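Local coordinates for protein cyclodipeptide synthase, BtCDPS (Bacillus thermoamylovorans, PDB 6ZTU) that probably acts as an aminoacyltransferase of the cyclodipeptide synthase family, whose members typically join amino acids from aminoacyl-tRNAs into cyclic dipeptides, at residues A[32-37]-A[198-203]; A[65-70]-A[112-117]. All coordinates share one frame; numbering follows the deposited sequence.

Contact 1: A[32-37]-A[198-203]; sequences GISPFN and LAYHRP. With 0RE ((2S)-hexane-1,2-diol), chain B.
Tyr200 reaches from its strand along the loop 32-37 and meets Gly32 and Ser34 with the edge of its ring. Gly32 O lies in the ring plane, 3.5 Å from Tyr200 CD1. Further out, Ser34 CB comes within 3.3 Å of Tyr200 OH. Tyr200 CG is anti to the backbone N (chi1 -164°), beside the carbonyl carbon, which sends the ring out toward the loop. C02 of the bound (2S)-hexane-1,2-diol sits over one face, offset toward the rim, 3.5 Å from Tyr200 CE1. His201 ND1 lies over the centre of the other, with His201 CG between its backbone N and carbonyl carbon (chi1 62°). The diol C03 is 4.0 Å from Gly32 CA, and the diol is hydrogen-bonded to Glu180. The backbones join where parallel strands 28-32 and 196-200 run side by side in the Rossmann-like sheet of the family. Gly32 and Tyr200, the last residues of these strands, both line the diol pocket. Gly32 N donates to Ala199 O at 3.2 Å, in a nearly straight bond. A water donates to both Gly32 O and Ala199 O and bridges the two carbonyls beside that bond. At the outer end, Asn37 meets Tyr200 and His201 tip to tip. Asn37 ND2 is 3.6 Å from Tyr200 OH, without a hydrogen bond. The Asn37 and His201 planes are 75° apart. A second water accepts from Asn37 ND2 at 3.0 Å and lies 2.7 Å from His201 NE2, in the imidazole plane. Asn37 OD1 accepts from Lys39 N, which helps to fix the amide rotation.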
loop_
_atom_site.group_PDB
_atom_site.type_symbol
_atom_site.label_atom_id
_atom_site.label_comp_id
_atom_site.label_asym_id
_atom_site.label_seq_id
_atom_site.Cartn_x
_atom_site.Cartn_y
_atom_site.Cartn_z
ATOM N N GLY A 32 -4.379 1.245 -2.323
ATOM C CA GLY A 32 -2.935 1.181 -2.464
ATOM C C GLY A 32 -2.533 0.819 -3.880
ATOM O O GLY A 32 -2.932 -0.232 -4.384
ATOM N N ILE A 33 -1.772 1.689 -4.545
ATOM C CA ILE A 33 -1.345 1.480 -5.927
ATOM C C ILE A 33 0.148 1.199 -5.894
ATOM O O ILE A 33 0.943 2.074 -5.535
ATOM C CB ILE A 33 -1.655 2.690 -6.818
ATOM C CG1 ILE A 33 -3.112 3.136 -6.663
ATOM C CG2 ILE A 33 -1.308 2.379 -8.277
ATOM C CD1 ILE A 33 -4.131 2.049 -6.942
ATOM N N SER A 34 0.525 -0.014 -6.247
ATOM C CA SER A 34 1.901 -0.471 -6.112
ATOM C C SER A 34 2.703 -0.095 -7.355
ATOM O O SER A 34 2.228 -0.310 -8.472
ATOM C CB SER A 34 1.935 -1.988 -5.896
ATOM O OG SER A 34 3.188 -2.388 -5.386
ATOM N N PRO A 35 3.905 0.465 -7.203
ATOM C CA PRO A 35 4.695 0.856 -8.374
ATOM C C PRO A 35 5.395 -0.329 -9.025
ATOM O O PRO A 35 5.784 -1.294 -8.366
ATOM C CB PRO A 35 5.717 1.840 -7.788
ATOM C CG PRO A 35 5.943 1.324 -6.398
ATOM C CD PRO A 35 4.575 0.831 -5.944
ATOM N N PHE A 36 5.560 -0.228 -10.349
ATOM C CA PHE A 36 6.255 -1.247 -11.145
ATOM C C PHE A 36 5.562 -2.600 -11.021
ATOM O O PHE A 36 6.197 -3.651 -10.906
ATOM C CB PHE A 36 7.730 -1.329 -10.757
ATOM C CG PHE A 36 8.349 0.015 -10.536
ATOM C CD1 PHE A 36 8.364 0.951 -11.558
ATOM C CD2 PHE A 36 8.878 0.364 -9.307
ATOM C CE1 PHE A 36 8.914 2.201 -11.362
ATOM C CE2 PHE A 36 9.437 1.620 -9.107
ATOM C CZ PHE A 36 9.448 2.536 -10.137
ATOM N N ASN A 37 4.236 -2.560 -11.052
ATOM C CA ASN A 37 3.393 -3.738 -10.922
ATOM C C ASN A 37 2.388 -3.692 -12.061
ATOM O O ASN A 37 1.562 -2.778 -12.118
ATOM C CB ASN A 37 2.696 -3.755 -9.555
ATOM C CG ASN A 37 1.841 -4.989 -9.346
ATOM O OD1 ASN A 37 1.267 -5.529 -10.286
ATOM N ND2 ASN A 37 1.752 -5.438 -8.105
ATOM N N LEU A 198 -7.412 0.016 4.274
ATOM C CA LEU A 198 -6.500 -0.029 3.137
ATOM C C LEU A 198 -6.853 -1.245 2.289
ATOM O O LEU A 198 -7.082 -2.329 2.830
ATOM C CB LEU A 198 -5.054 -0.116 3.625
ATOM C CG LEU A 198 -3.959 -0.414 2.594
ATOM C CD1 LEU A 198 -3.845 0.757 1.611
ATOM C CD2 LEU A 198 -2.632 -0.655 3.316
ATOM N N ALA A 199 -6.927 -1.065 0.969
ATOM C CA ALA A 199 -7.415 -2.115 0.078
ATOM C C ALA A 199 -6.353 -2.475 -0.944
ATOM O O ALA A 199 -5.767 -1.597 -1.579
ATOM C CB ALA A 199 -8.701 -1.687 -0.640
ATOM N N TYR A 200 -6.131 -3.772 -1.120
ATOM C CA TYR A 200 -5.093 -4.272 -2.002
ATOM C C TYR A 200 -5.535 -5.650 -2.464
ATOM O O TYR A 200 -6.478 -6.220 -1.924
ATOM C CB TYR A 200 -3.739 -4.317 -1.292
ATOM C CG TYR A 200 -2.557 -4.453 -2.215
ATOM C CD1 TYR A 200 -2.256 -3.463 -3.135
ATOM C CD2 TYR A 200 -1.728 -5.569 -2.146
ATOM C CE1 TYR A 200 -1.172 -3.588 -3.986
ATOM C CE2 TYR A 200 -0.641 -5.700 -2.985
ATOM C CZ TYR A 200 -0.364 -4.705 -3.899
ATOM O OH TYR A 200 0.726 -4.832 -4.740
ATOM N N HIS A 201 -4.865 -6.184 -3.483
ATOM C CA HIS A 201 -5.329 -7.431 -4.088
ATOM C C HIS A 201 -4.573 -8.661 -3.594
ATOM O O HIS A 201 -4.821 -9.772 -4.085
ATOM C CB HIS A 201 -5.237 -7.338 -5.612
ATOM C CG HIS A 201 -3.843 -7.146 -6.101
ATOM N ND1 HIS A 201 -3.194 -5.934 -6.018
ATOM C CD2 HIS A 201 -2.957 -8.016 -6.641
ATOM C CE1 HIS A 201 -1.974 -6.059 -6.513
ATOM N NE2 HIS A 201 -1.806 -7.313 -6.895
ATOM N N ARG A 202 -3.673 -8.501 -2.635
ATOM C CA ARG A 202 -2.943 -9.632 -2.099
ATOM C C ARG A 202 -3.060 -9.642 -0.587
ATOM O O ARG A 202 -3.230 -8.590 0.038
ATOM C CB ARG A 202 -1.469 -9.578 -2.526
ATOM C CG ARG A 202 -1.273 -9.668 -4.046
ATOM C CD ARG A 202 -1.185 -11.111 -4.574
ATOM N NE ARG A 202 -0.366 -11.986 -3.723
ATOM C CZ ARG A 202 -0.740 -13.195 -3.305
ATOM N NH1 ARG A 202 -1.933 -13.686 -3.645
ATOM N NH2 ARG A 202 0.073 -13.912 -2.541
ATOM N N PRO A 203 -3.003 -10.817 0.038
ATOM C CA PRO A 203 -2.988 -10.876 1.502
ATOM C C PRO A 203 -1.776 -10.153 2.065
ATOM O O PRO A 203 -0.753 -9.978 1.399
ATOM C CB PRO A 203 -2.923 -12.379 1.810
ATOM C CG PRO A 203 -3.326 -13.059 0.553
ATOM C CD PRO A 203 -2.940 -12.155 -0.581
HETATM O O01 0RE B . 2.046 -2.230 -0.689
HETATM C C02 0RE B . 0.999 -2.284 -1.605
HETATM C C03 0RE B . -0.043 -1.241 -1.215
HETATM O O04 0RE B . -0.828 -1.733 -0.163
HETATM C C05 0RE B . 0.677 0.036 -0.800
HETATM C C06 0RE B . 1.502 0.572 -1.969
HETATM C C07 0RE B . 2.318 1.760 -1.473
HETATM C C08 0RE B . 1.766 2.987 -2.177
HETATM O O HOH W 1 -5.408 -1.587 -4.449
HETATM O O HOH W 2 0.619 -8.235 -7.701
#

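Contact 2: A[65-70]-A[112-117]; sequences GDEAKN and TFSDFK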
loop_
_atom_site.group_PDB
_atom_site.type_symbol
_atom_site.label_atom_id
_atom_site.label_comp_id
_atom_site.label_asym_id
_atom_site.label_seq_id
_atom_site.Cartn_x
_atom_site.Cartn_y
_atom_site.Cartn_z
ATOM N N GLY A 65 5.965 6.701 -2.452
ATOM C CA GLY A 65 6.807 7.846 -2.181
ATOM C C GLY A 65 8.239 7.615 -2.632
ATOM O O GLY A 65 8.524 6.736 -3.447
ATOM N N ASP A 66 9.151 8.409 -2.052
ATOM C CA ASP A 66 10.526 8.496 -2.550
ATOM C C ASP A 66 11.220 7.144 -2.548
ATOM O O ASP A 66 12.022 6.847 -3.442
ATOM C CB ASP A 66 11.334 9.474 -1.702
ATOM C CG ASP A 66 10.721 10.857 -1.657
ATOM O OD1 ASP A 66 10.044 11.242 -2.630
ATOM O OD2 ASP A 66 10.939 11.562 -0.652
ATOM N N GLU A 67 10.951 6.321 -1.537
ATOM C CA GLU A 67 11.677 5.064 -1.414
ATOM C C GLU A 67 11.331 4.066 -2.500
ATOM O O GLU A 67 11.905 2.970 -2.505
ATOM C CB GLU A 67 11.412 4.439 -0.038
ATOM C CG GLU A 67 12.200 5.062 1.104
ATOM C CD GLU A 67 11.576 6.351 1.633
ATOM O OE1 GLU A 67 10.465 6.723 1.192
ATOM O OE2 GLU A 67 12.203 7.002 2.492
ATOM N N ALA A 68 10.404 4.387 -3.408
ATOM C CA ALA A 68 10.158 3.484 -4.523
ATOM C C ALA A 68 11.418 3.286 -5.357
ATOM O O ALA A 68 11.590 2.229 -5.973
ATOM C CB ALA A 68 9.024 4.008 -5.397
ATOM N N LYS A 69 12.315 4.282 -5.380
ATOM C CA LYS A 69 13.572 4.119 -6.111
ATOM C C LYS A 69 14.422 2.992 -5.528
ATOM O O LYS A 69 15.170 2.339 -6.266
ATOM C CB LYS A 69 14.351 5.438 -6.131
ATOM C CG LYS A 69 15.053 5.813 -4.842
ATOM C CD LYS A 69 15.728 7.181 -4.974
ATOM C CE LYS A 69 17.050 7.243 -4.213
ATOM N NZ LYS A 69 17.175 6.204 -3.140
ATOM N N ASN A 70 14.302 2.730 -4.221
ATOM C CA ASN A 70 15.084 1.664 -3.593
ATOM C C ASN A 70 14.780 0.311 -4.204
ATOM O O ASN A 70 15.668 -0.552 -4.276
ATOM C CB ASN A 70 14.817 1.607 -2.089
ATOM C CG ASN A 70 15.330 2.818 -1.366
ATOM O OD1 ASN A 70 15.175 3.942 -1.851
ATOM N ND2 ASN A 70 15.949 2.614 -0.206
ATOM N N THR A 112 1.233 10.510 -2.044
ATOM C CA THR A 112 2.266 9.489 -1.888
ATOM C C THR A 112 2.554 9.292 -0.405
ATOM O O THR A 112 2.253 10.154 0.434
ATOM C CB THR A 112 3.578 9.842 -2.611
ATOM O OG1 THR A 112 4.381 10.696 -1.782
ATOM C CG2 THR A 112 3.324 10.512 -3.947
ATOM N N PHE A 113 3.164 8.149 -0.075
ATOM C CA PHE A 113 3.453 7.981 1.344
ATOM C C PHE A 113 4.599 8.865 1.833
ATOM O O PHE A 113 4.926 8.807 3.020
ATOM C CB PHE A 113 3.685 6.492 1.713
ATOM C CG PHE A 113 4.831 5.785 0.998
ATOM C CD1 PHE A 113 6.151 6.190 1.168
ATOM C CD2 PHE A 113 4.584 4.648 0.249
ATOM C CE1 PHE A 113 7.198 5.505 0.542
ATOM C CE2 PHE A 113 5.625 3.946 -0.374
ATOM C CZ PHE A 113 6.931 4.381 -0.221
ATOM N N SER A 114 5.188 9.701 0.975
ATOM C CA SER A 114 6.163 10.702 1.394
ATOM C C SER A 114 5.546 12.067 1.681
ATOM O O SER A 114 6.284 13.004 2.006
ATOM C CB SER A 114 7.245 10.867 0.327
ATOM O OG SER A 114 7.990 9.671 0.175
ATOM N N ASP A 115 4.228 12.205 1.591
ATOM C CA ASP A 115 3.576 13.509 1.699
ATOM C C ASP A 115 3.216 13.882 3.134
ATOM O O ASP A 115 2.451 14.842 3.339
ATOM C CB ASP A 115 2.305 13.536 0.842
ATOM C CG ASP A 115 2.593 13.540 -0.646
ATOM O OD1 ASP A 115 3.750 13.790 -1.033
ATOM O OD2 ASP A 115 1.662 13.299 -1.431
ATOM N N PHE A 116 3.749 13.159 4.127
ATOM C CA PHE A 116 3.281 13.250 5.509
ATOM C C PHE A 116 4.434 13.431 6.496
ATOM O O PHE A 116 4.296 13.144 7.681
ATOM C CB PHE A 116 2.421 12.026 5.850
ATOM C CG PHE A 116 1.172 11.961 5.026
ATOM C CD1 PHE A 116 -0.007 12.520 5.488
ATOM C CD2 PHE A 116 1.204 11.435 3.734
ATOM C CE1 PHE A 116 -1.158 12.507 4.705
ATOM C CE2 PHE A 116 0.060 11.414 2.948
ATOM C CZ PHE A 116 -1.115 11.957 3.425
ATOM N N LYS A 117 5.555 13.979 6.033
ATOM C CA LYS A 117 6.694 14.216 6.913
ATOM C C LYS A 117 6.391 15.250 7.990
ATOM O O LYS A 117 7.082 15.286 9.012
ATOM C CB LYS A 117 7.907 14.652 6.083
ATOM C CG LYS A 117 8.580 13.488 5.342
ATOM C CD LYS A 117 9.644 13.968 4.365
ATOM C CE LYS A 117 9.464 13.325 2.994
ATOM N NZ LYS A 117 9.979 14.210 1.902
HETATM O O HOH W 3 6.722 11.782 -3.349
HETATM O O HOH W 4 9.317 8.944 2.272
#
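Gly65 packs over one face of Phe113, and this is the tightly packed part of the contact. Gly65 N sits over the ring centre, 3.4 Å from Phe113 CZ. Gly65 CA makes a CH-pi contact with the same face, 3.9 Å from the Phe113 ring centroid. Phe113 CG stands between its backbone N and carbonyl carbon (chi1 60°), which turns the ring toward the glycine. Helix 167-191 also packs on this ring, with Tyr176 meeting it edge-to-face. Next to the ring, Asp66 N donates to Ser114 OG at 2.8 Å. This joins two type I turns. The turn 65-68 leads into helix 68-74, and the turn at 112-115 follows strand 110-112. An ST turn, with Ser114 N donating to Thr112 OG1, shapes the second.

The outer side is looser and carries the charges. Glu67 OE1 lies in the plane of the Phe113 ring at its edge, 3.5 Å from CE1. A water donates to Glu67 OE1 and is hydrogen-bonded at 2.6 Å to Ser114 OG, the acceptor of Asp66 N. The Asp66 and Lys117 side chains cross at about a right angle, and Asp66 OD2 and Lys117 NZ form a long salt bridge of 3.8 Å. Another water bonds to Thr112 OG1 and reaches Asp66 OD1 only weakly. The chemistry implies a join set mainly by the glycine-ring packing and the serine bond, with the exposed ion pair and waters probably adding little rigidity.

Overall arrangement
Contacts 1 and 2 lie about 15 Å apart between centres, at the same end of the sheet. They meet directly through packing: Phe36 CE2 is 3.9 Å from Ala68 O, and Pro35 CG is 4.2 Å from Ala68 CB. The diol pocket lies between them. Contact 1 supplies Gly32, Ile33 and Tyr200 to it. Leu62, Leu63 and Ala64, just before 65-70, line it too, and the Phe113 side chain comes within about 4 Å of the ligand. Helix 167-191 brings Tyr176, Glu180 and Phe184. Tyr176 touches both Pro35 of contact 1 and Phe113 of contact 2, so it links the two around the ligand.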